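Local structure of YjbQ family protein (Aeropyrum pernix, 2P6H) at residues L36-V41 with N128-G133; T45-V50 with V117-P122. The protein is of unknown function but belongs to the YjbQ (UPF0047) family and assembles as a trimer. All coordinates share one frame; numbering follows the deposited sequence.

Contact 1 (L36-V41 with N128-G133); sequences LLVVYV and NLLYLG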
loop_
_atom_site.group_PDB
_atom_site.type_symbol
_atom_site.label_atom_id
_atom_site.label_comp_id
_atom_site.label_asym_id
_atom_site.label_seq_id
_atom_site.Cartn_x
_atom_site.Cartn_y
_atom_site.Cartn_z
ATOM N N LEU A 36 10.879 -11.539 7.282
ATOM C CA LEU A 36 9.870 -10.898 6.450
ATOM C C LEU A 36 9.969 -11.409 5.032
ATOM O O LEU A 36 11.040 -11.717 4.524
ATOM C CB LEU A 36 10.159 -9.408 6.309
ATOM C CG LEU A 36 10.104 -8.562 7.565
ATOM C CD1 LEU A 36 10.606 -7.166 7.171
ATOM C CD2 LEU A 36 8.700 -8.360 8.131
ATOM N N LEU A 37 8.810 -11.542 4.410
ATOM C CA LEU A 37 8.804 -11.899 3.044
ATOM C C LEU A 37 8.277 -10.704 2.299
ATOM O O LEU A 37 7.338 -10.047 2.730
ATOM C CB LEU A 37 7.838 -13.062 2.903
ATOM C CG LEU A 37 7.417 -13.240 1.456
ATOM C CD1 LEU A 37 8.549 -13.864 0.646
ATOM C CD2 LEU A 37 6.176 -14.114 1.269
ATOM N N VAL A 38 8.935 -10.357 1.194
ATOM C CA VAL A 38 8.399 -9.271 0.371
ATOM C C VAL A 38 7.991 -9.845 -0.948
ATOM O O VAL A 38 8.768 -10.484 -1.644
ATOM C CB VAL A 38 9.448 -8.168 0.103
ATOM C CG1 VAL A 38 8.825 -7.049 -0.729
ATOM C CG2 VAL A 38 9.948 -7.595 1.416
ATOM N N VAL A 39 6.697 -9.676 -1.238
ATOM C CA VAL A 39 6.134 -10.088 -2.497
ATOM C C VAL A 39 5.941 -8.859 -3.316
ATOM O O VAL A 39 5.266 -7.916 -2.923
ATOM C CB VAL A 39 4.765 -10.729 -2.270
ATOM C CG1 VAL A 39 4.220 -11.270 -3.590
ATOM C CG2 VAL A 39 4.887 -11.868 -1.274
ATOM N N TYR A 40 6.543 -8.799 -4.496
ATOM C CA TYR A 40 6.401 -7.612 -5.318
ATOM C C TYR A 40 6.471 -7.939 -6.800
ATOM O O TYR A 40 7.051 -8.937 -7.226
ATOM C CB TYR A 40 7.471 -6.568 -4.925
ATOM C CG TYR A 40 8.869 -7.061 -5.150
ATOM C CD1 TYR A 40 9.399 -8.091 -4.373
ATOM C CD2 TYR A 40 9.691 -6.432 -6.092
ATOM C CE1 TYR A 40 10.718 -8.502 -4.545
ATOM C CE2 TYR A 40 11.014 -6.839 -6.260
ATOM C CZ TYR A 40 11.519 -7.884 -5.490
ATOM O OH TYR A 40 12.835 -8.286 -5.653
ATOM N N VAL A 41 5.794 -7.095 -7.588
ATOM C CA VAL A 41 5.800 -7.274 -9.021
ATOM C C VAL A 41 6.477 -6.050 -9.675
ATOM O O VAL A 41 6.335 -4.918 -9.232
ATOM C CB VAL A 41 4.331 -7.534 -9.499
ATOM C CG1 VAL A 41 3.627 -8.482 -8.532
ATOM C CG2 VAL A 41 3.566 -6.226 -9.568
ATOM N N ASN A 128 8.209 -11.277 -7.991
ATOM C CA ASN A 128 9.503 -11.418 -7.378
ATOM C C ASN A 128 9.333 -11.618 -5.868
ATOM O O ASN A 128 8.371 -11.152 -5.271
ATOM C CB ASN A 128 10.301 -10.121 -7.649
ATOM C CG ASN A 128 10.716 -10.039 -9.108
ATOM O OD1 ASN A 128 10.868 -8.966 -9.679
ATOM N ND2 ASN A 128 10.932 -11.224 -9.717
ATOM N N LEU A 129 10.274 -12.337 -5.267
ATOM C CA LEU A 129 10.178 -12.661 -3.848
ATOM C C LEU A 129 11.509 -12.433 -3.151
ATOM O O LEU A 129 12.575 -12.695 -3.707
ATOM C CB LEU A 129 9.770 -14.133 -3.660
ATOM C CG LEU A 129 8.530 -14.614 -4.428
ATOM C CD1 LEU A 129 8.444 -16.126 -4.435
ATOM C CD2 LEU A 129 7.283 -14.004 -3.808
ATOM N N LEU A 130 11.432 -11.933 -1.925
ATOM C CA LEU A 130 12.620 -11.653 -1.118
ATOM C C LEU A 130 12.365 -12.086 0.311
ATOM O O LEU A 130 11.369 -11.727 0.927
ATOM C CB LEU A 130 12.943 -10.143 -1.162
ATOM C CG LEU A 130 14.181 -9.735 -0.319
ATOM C CD1 LEU A 130 14.828 -8.443 -0.818
ATOM C CD2 LEU A 130 13.843 -9.505 1.153
ATOM N N TYR A 131 13.279 -12.868 0.869
ATOM C CA TYR A 131 13.141 -13.297 2.252
ATOM C C TYR A 131 14.315 -12.764 3.040
ATOM O O TYR A 131 15.476 -13.005 2.695
ATOM C CB TYR A 131 13.106 -14.815 2.387
ATOM C CG TYR A 131 13.001 -15.223 3.838
ATOM C CD1 TYR A 131 11.823 -15.008 4.554
ATOM C CD2 TYR A 131 14.102 -15.739 4.524
ATOM C CE1 TYR A 131 11.744 -15.288 5.921
ATOM C CE2 TYR A 131 14.031 -16.020 5.895
ATOM C CZ TYR A 131 12.853 -15.789 6.582
ATOM O OH TYR A 131 12.783 -16.027 7.937
ATOM N N LEU A 132 14.005 -12.044 4.106
ATOM C CA LEU A 132 15.016 -11.421 4.945
ATOM C C LEU A 132 14.811 -11.901 6.365
ATOM O O LEU A 132 13.841 -11.561 7.030
ATOM C CB LEU A 132 14.866 -9.888 4.871
ATOM C CG LEU A 132 15.985 -9.106 5.599
ATOM C CD1 LEU A 132 17.272 -9.024 4.775
ATOM C CD2 LEU A 132 15.591 -7.664 5.919
ATOM N N GLY A 133 15.733 -12.707 6.883
ATOM C CA GLY A 133 15.588 -13.174 8.247
ATOM C C GLY A 133 16.312 -14.469 8.551
ATOM O O GLY A 133 17.147 -14.933 7.770
HETATM O O HOH W 1 13.908 -10.745 -5.714
#
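Strands 36-40 and 128-133 run antiparallel through the interior of the five-stranded sheet of this YjbQ-family fold. Six backbone hydrogen bonds join them, two at each of the pairs L36-L132, V38-L130 and Y40-N128. The bond from N128 N to Y40 O is the shortest, at 2.7 Å, and comes in nearly along the C=O axis, whereas L36 N reaches L132 O from above the carbonyl plane. Between these pairs the CA hydrogens of L37, L129 and Y131 lean on carbonyl oxygens of the facing strand.

With CG wedged between backbone N and carbonyl carbon (chi1 62°), the Y40 ring is folded across the strand pair toward N128. There N128 CB forms a CH-pi contact over one face of the Y40 ring, 3.5 Å from its centroid and displaced toward the rim, nearest to CZ.

On the face bearing L37, V39, L129 and Y131, the side chains of V39 and L129 lie side by side and point the same way, and both CG1 and CG2 of V39 meet L129 CD2. L37 swings CD1 back to within 3.5 Å of L130 O. W26 of helix 20-28 packs over L37, L129 and Y131 here.

The other face carries L36, V38, Y40, N128, L130 and L132 and is turned to the trimer interface: V38 packs on L36 of the second subunit, and L132 on L132 of the third. Y40 OH is hydrogen-bonded to S107 of the second subunit and, at 2.7 Å, to a water that donates to L129 O.

Contact 2 (T45-V50 with V117-P122); sequences TAAVAV and VEMDGP. With SO4 (sulfate ion), chain C.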
loop_
_atom_site.group_PDB
_atom_site.type_symbol
_atom_site.label_atom_id
_atom_site.label_comp_id
_atom_site.label_asym_id
_atom_site.label_seq_id
_atom_site.Cartn_x
_atom_site.Cartn_y
_atom_site.Cartn_z
ATOM N N THR A 45 1.551 -2.108 -14.788
ATOM C CA THR A 45 0.130 -2.285 -15.159
ATOM C C THR A 45 -0.446 -3.581 -14.619
ATOM O O THR A 45 -1.416 -4.122 -15.133
ATOM C CB THR A 45 -0.042 -2.314 -16.680
ATOM O OG1 THR A 45 0.777 -3.350 -17.225
ATOM C CG2 THR A 45 0.388 -0.976 -17.285
ATOM N N ALA A 46 0.144 -4.020 -13.517
ATOM C CA ALA A 46 -0.353 -5.156 -12.759
ATOM C C ALA A 46 -0.074 -4.822 -11.323
ATOM O O ALA A 46 0.715 -3.942 -11.006
ATOM C CB ALA A 46 0.329 -6.515 -13.171
ATOM N N ALA A 47 -0.746 -5.499 -10.400
ATOM C CA ALA A 47 -0.543 -5.207 -8.984
ATOM C C ALA A 47 -0.680 -6.476 -8.151
ATOM O O ALA A 47 -0.940 -7.555 -8.668
ATOM C CB ALA A 47 -1.583 -4.171 -8.529
ATOM N N VAL A 48 -0.426 -6.341 -6.840
ATOM C CA VAL A 48 -0.661 -7.455 -5.928
ATOM C C VAL A 48 -1.406 -6.956 -4.721
ATOM O O VAL A 48 -1.153 -5.879 -4.204
ATOM C CB VAL A 48 0.657 -8.068 -5.442
ATOM C CG1 VAL A 48 1.617 -6.968 -4.999
ATOM C CG2 VAL A 48 0.382 -8.977 -4.250
ATOM N N ALA A 49 -2.379 -7.773 -4.317
ATOM C CA ALA A 49 -3.182 -7.438 -3.175
ATOM C C ALA A 49 -3.331 -8.648 -2.284
ATOM O O ALA A 49 -3.045 -9.774 -2.670
ATOM C CB ALA A 49 -4.545 -7.044 -3.699
ATOM N N VAL A 50 -3.818 -8.423 -1.080
ATOM C CA VAL A 50 -4.097 -9.526 -0.174
ATOM C C VAL A 50 -5.532 -9.489 0.233
ATOM O O VAL A 50 -6.022 -8.516 0.792
ATOM C CB VAL A 50 -3.291 -9.360 1.097
ATOM C CG1 VAL A 50 -3.698 -10.428 2.110
ATOM C CG2 VAL A 50 -1.810 -9.496 0.792
ATOM N N VAL A 117 -3.064 -9.169 -9.450
ATOM C CA VAL A 117 -4.110 -8.432 -10.132
ATOM C C VAL A 117 -3.637 -7.954 -11.487
ATOM O O VAL A 117 -2.879 -7.000 -11.609
ATOM C CB VAL A 117 -4.443 -7.217 -9.294
ATOM C CG1 VAL A 117 -5.599 -6.446 -9.927
ATOM C CG2 VAL A 117 -4.832 -7.644 -7.890
ATOM N N GLU A 118 -4.063 -8.650 -12.539
ATOM C CA GLU A 118 -3.694 -8.308 -13.919
ATOM C C GLU A 118 -4.683 -7.278 -14.472
ATOM O O GLU A 118 -5.901 -7.458 -14.366
ATOM C CB GLU A 118 -3.724 -9.569 -14.797
ATOM C CG GLU A 118 -3.505 -9.339 -16.291
ATOM C CD GLU A 118 -2.147 -8.730 -16.598
ATOM O OE1 GLU A 118 -1.998 -7.496 -16.453
ATOM O OE2 GLU A 118 -1.226 -9.483 -16.975
ATOM N N MET A 119 -4.168 -6.199 -15.055
ATOM C CA MET A 119 -5.040 -5.176 -15.611
ATOM C C MET A 119 -4.731 -4.891 -17.080
ATOM O O MET A 119 -5.403 -4.075 -17.720
ATOM C CB MET A 119 -4.957 -3.900 -14.762
ATOM C CG MET A 119 -5.547 -4.119 -13.369
ATOM S SD MET A 119 -5.311 -2.790 -12.193
ATOM C CE MET A 119 -3.706 -3.217 -11.519
ATOM N N ASP A 120 -3.725 -5.582 -17.611
ATOM C CA ASP A 120 -3.343 -5.414 -19.023
ATOM C C ASP A 120 -2.944 -6.758 -19.633
ATOM O O ASP A 120 -1.954 -6.882 -20.343
ATOM C CB ASP A 120 -2.170 -4.408 -19.128
ATOM C CG ASP A 120 -1.937 -3.954 -20.585
ATOM O OD1 ASP A 120 -2.908 -3.941 -21.343
ATOM O OD2 ASP A 120 -0.804 -3.630 -20.929
ATOM N N GLY A 121 -3.733 -7.791 -19.356
ATOM C CA GLY A 121 -3.451 -9.099 -19.913
ATOM C C GLY A 121 -4.050 -9.250 -21.303
ATOM O O GLY A 121 -4.677 -8.322 -21.801
ATOM N N PRO A 122 -3.875 -10.411 -21.955
ATOM C CA PRO A 122 -3.142 -11.568 -21.428
ATOM C C PRO A 122 -1.636 -11.386 -21.582
ATOM O O PRO A 122 -1.154 -10.987 -22.646
ATOM C CB PRO A 122 -3.664 -12.713 -22.279
ATOM C CG PRO A 122 -3.975 -12.131 -23.617
ATOM C CD PRO A 122 -4.485 -10.735 -23.257
HETATM S S SO4 C . 4.677 -3.164 -17.351
HETATM O O1 SO4 C . 4.055 -2.501 -18.590
HETATM O O2 SO4 C . 5.679 -4.178 -17.680
HETATM O O3 SO4 C . 3.657 -3.845 -16.559
HETATM O O4 SO4 C . 5.317 -2.163 -16.506
HETATM O O HOH W 2 2.182 -3.538 -20.207
#
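The end of strand 113-118 pairs antiparallel with the start of strand 46-51, and the tight part of the contact is at A47 and V117. A47 N donates to V117 O at 2.9 Å in the carbonyl plane, and V117 N returns a 2.8 Å bond to A47 O from above that carbonyl plane. Beside this pair the bend at chi3 of M119 (-87°) brings its CE to 3.8 Å from A47 CB. Beyond it the pairing loosens, with M119 N making only a weak bond to T45 O.

E118 bends at chi2 (61°), so that OE1 takes a 2.8 Å bond from D120 N, arriving above the carboxylate plane; OE2 is salt-bridged to R125. An alanine in place of E118 would probably loosen the turn through D120 and leave R125 less firmly placed.

The looser side, bridged by a water, begins at T45, whose OG1 donates to sulfate O3 at 3.0 Å and is also bonded to R125. The water links sulfate O1 to D120 OD2, which N83 and R123 also hold. I65 of helix 55-69 packs against V117, A86 of helix 84-93 against T45, and strand 113-118 lies between 15-18 and 46-51 in a three-stranded antiparallel sheet.

How the contacts relate
From the N terminus, the chain runs through strand 2-9, strand 15-18 and helix 20-28 before entering strand 35-40, the first half of contact 1. A short connection leads straight into strand 46-51 and contact 2, and V41 CG2 packs against A46 O where the two regions touch. Helices 55-69 and 84-93 and strands 96-102 and 105-106 follow, until strand 113-118 closes the contact 2 loop. A turn then delivers strand 124-133, which closes contact 1, so the smaller loop lies wholly within the larger. Contact 1 belongs to the five-stranded sheet and contact 2 to the three-stranded one, their centres about 18 Å apart, and both connections lead from one sheet to the other.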